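Local coordinates for protein adenylosuccinate lyase (Francisella tularensis subsp. tularensis SCHU S4, PDB 4EEI) that probably cleaves adenylosuccinate into AMP and fumarate, and the corresponding succinyl intermediate of de novo purine synthesis likewise, by beta-elimination, at residues B[250-255]-B[335-340]. Residues are numbered along the deposited sequence; the frame is centred on the assembly and turned at random.
Sequences EVYEGF and VVQRDI. With EDO (1,2-ethanediol), chain R.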
# COMPACT_ATOMS: atom_id res chain seq x y z
N GLU B 250 15.55 16.11 -25.64
CA GLU B 250 16.14 17.34 -25.13
C GLU B 250 17.33 17.08 -24.21
O GLU B 250 18.16 17.96 -23.99
CB GLU B 250 15.05 18.20 -24.45
CG GLU B 250 14.05 18.79 -25.46
CD GLU B 250 12.94 19.63 -24.83
OE1 GLU B 250 12.92 19.80 -23.59
OE2 GLU B 250 12.07 20.11 -25.61
N VAL B 251 17.41 15.86 -23.66
CA VAL B 251 18.57 15.45 -22.87
C VAL B 251 18.93 14.00 -23.19
O VAL B 251 18.13 13.28 -23.77
CB VAL B 251 18.29 15.50 -21.34
CG1 VAL B 251 17.76 16.86 -20.92
CG2 VAL B 251 17.28 14.41 -20.95
N TYR B 252 20.14 13.58 -22.82
CA TYR B 252 20.44 12.16 -22.77
C TYR B 252 21.36 11.85 -21.60
O TYR B 252 22.15 12.70 -21.18
CB TYR B 252 20.99 11.61 -24.09
CG TYR B 252 22.33 12.16 -24.57
CD1 TYR B 252 22.39 13.18 -25.53
CD2 TYR B 252 23.54 11.63 -24.12
CE1 TYR B 252 23.61 13.67 -25.99
CE2 TYR B 252 24.75 12.11 -24.57
CZ TYR B 252 24.79 13.12 -25.50
OH TYR B 252 26.01 13.59 -25.95
N GLU B 253 21.25 10.64 -21.05
CA GLU B 253 22.14 10.22 -19.97
C GLU B 253 23.55 10.05 -20.52
O GLU B 253 23.75 9.42 -21.56
CB GLU B 253 21.64 8.93 -19.30
CG GLU B 253 20.38 9.13 -18.46
CD GLU B 253 19.87 7.84 -17.80
OE1 GLU B 253 20.51 6.78 -17.96
OE2 GLU B 253 18.82 7.90 -17.12
N GLY B 254 24.53 10.64 -19.83
CA GLY B 254 25.90 10.64 -20.31
C GLY B 254 26.58 9.30 -20.09
O GLY B 254 26.06 8.42 -19.41
N PHE B 255 27.75 9.13 -20.69
CA PHE B 255 28.51 7.89 -20.53
C PHE B 255 29.97 8.17 -20.21
O PHE B 255 30.74 7.25 -19.95
CB PHE B 255 28.40 6.99 -21.77
CG PHE B 255 27.53 7.55 -22.86
CD1 PHE B 255 27.99 8.58 -23.67
CD2 PHE B 255 26.27 7.02 -23.11
CE1 PHE B 255 27.20 9.10 -24.69
CE2 PHE B 255 25.47 7.53 -24.13
CZ PHE B 255 25.94 8.57 -24.92
N VAL B 335 23.46 15.07 -20.32
CA VAL B 335 23.81 16.00 -21.39
C VAL B 335 22.55 16.76 -21.80
O VAL B 335 21.56 16.16 -22.19
CB VAL B 335 24.43 15.28 -22.61
CG1 VAL B 335 24.69 16.27 -23.75
CG2 VAL B 335 25.74 14.59 -22.21
N VAL B 336 22.59 18.09 -21.66
CA VAL B 336 21.45 18.93 -22.00
C VAL B 336 21.63 19.47 -23.43
O VAL B 336 22.66 20.08 -23.76
CB VAL B 336 21.27 20.07 -20.98
CG1 VAL B 336 20.12 20.97 -21.38
CG2 VAL B 336 21.04 19.51 -19.57
N GLN B 337 20.65 19.22 -24.30
CA GLN B 337 20.83 19.58 -25.72
C GLN B 337 20.18 20.92 -26.04
O GLN B 337 19.03 20.98 -26.50
CB GLN B 337 20.34 18.46 -26.65
CG GLN B 337 20.99 17.12 -26.35
CD GLN B 337 20.87 16.15 -27.50
OE1 GLN B 337 21.83 15.90 -28.20
NE2 GLN B 337 19.68 15.60 -27.69
N ARG B 338 20.92 21.98 -25.78
CA ARG B 338 20.37 23.32 -25.79
C ARG B 338 19.71 23.73 -27.11
O ARG B 338 18.62 24.30 -27.10
CB ARG B 338 21.44 24.35 -25.44
CG ARG B 338 20.89 25.75 -25.48
CD ARG B 338 21.90 26.76 -25.02
NE ARG B 338 21.24 28.04 -24.80
CZ ARG B 338 21.75 29.03 -24.08
NH1 ARG B 338 22.93 28.89 -23.51
NH2 ARG B 338 21.07 30.16 -23.93
N ASP B 339 20.36 23.46 -28.23
CA ASP B 339 19.80 23.87 -29.51
C ASP B 339 18.48 23.17 -29.84
O ASP B 339 17.57 23.78 -30.38
CB ASP B 339 20.82 23.70 -30.63
CG ASP B 339 21.95 24.73 -30.55
OD1 ASP B 339 21.72 25.83 -30.00
OD2 ASP B 339 23.06 24.43 -31.04
N ILE B 340 18.37 21.89 -29.48
CA ILE B 340 17.11 21.17 -29.65
C ILE B 340 16.02 21.80 -28.78
O ILE B 340 14.89 22.01 -29.23
CB ILE B 340 17.25 19.68 -29.31
CG1 ILE B 340 18.02 18.96 -30.42
CG2 ILE B 340 15.87 19.02 -29.11
CD1 ILE B 340 18.51 17.58 -30.01
C1 EDO R . 22.70 20.61 -28.61
O1 EDO R . 21.47 20.78 -29.33
C2 EDO R . 23.27 21.96 -28.17
O2 EDO R . 23.99 21.80 -26.94
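Y252 and V335 pair antiparallel through two backbone hydrogen bonds: V335 N gives to Y252 O at 2.8 Å, nearly straight (171° at the hydrogen), and Y252 N gives to V335 O at 3.0 Å. A third bond, Q337 N to E250 O (2.8 Å), continues the pairing just past the strands; Q337 is the N-cap residue of helix 338-346. Between the Y252-V335 pair and this bond lies the non-hydrogen-bonded pair V251-V336, where V251 CA adds a C-H...O contact to V335 O (3.1 Å). With Y252 CG between the backbone N and the carbonyl carbon (chi1 64°), the phenol ring lies alongside the V335 side chain. V335 CB sits over the ring centre in a CH-pi contact, 3.7 Å from the centroid; CG1 reaches CE1 and CZ, while CG2 reaches CE2. Q337 meets the ring at its edge, amide and ring planes 87° apart, with OE1 3.6 Å from Y252 CE1; Q337 NE2 gives to F249 O, and K269 makes a cation-pi contact with the ring. On the other face V251 CG1 and V336 CG2 touch loosely, and both valines also pack on F150. E250 CG meets I340 CG2, and E250 OE2 takes salt bridges from both R344 and R139. Three backbone bonds thus set the register, while two arginines probably balance the buried E250 carboxylate, tying the strand pair to helix 338-346 and strand 135-140.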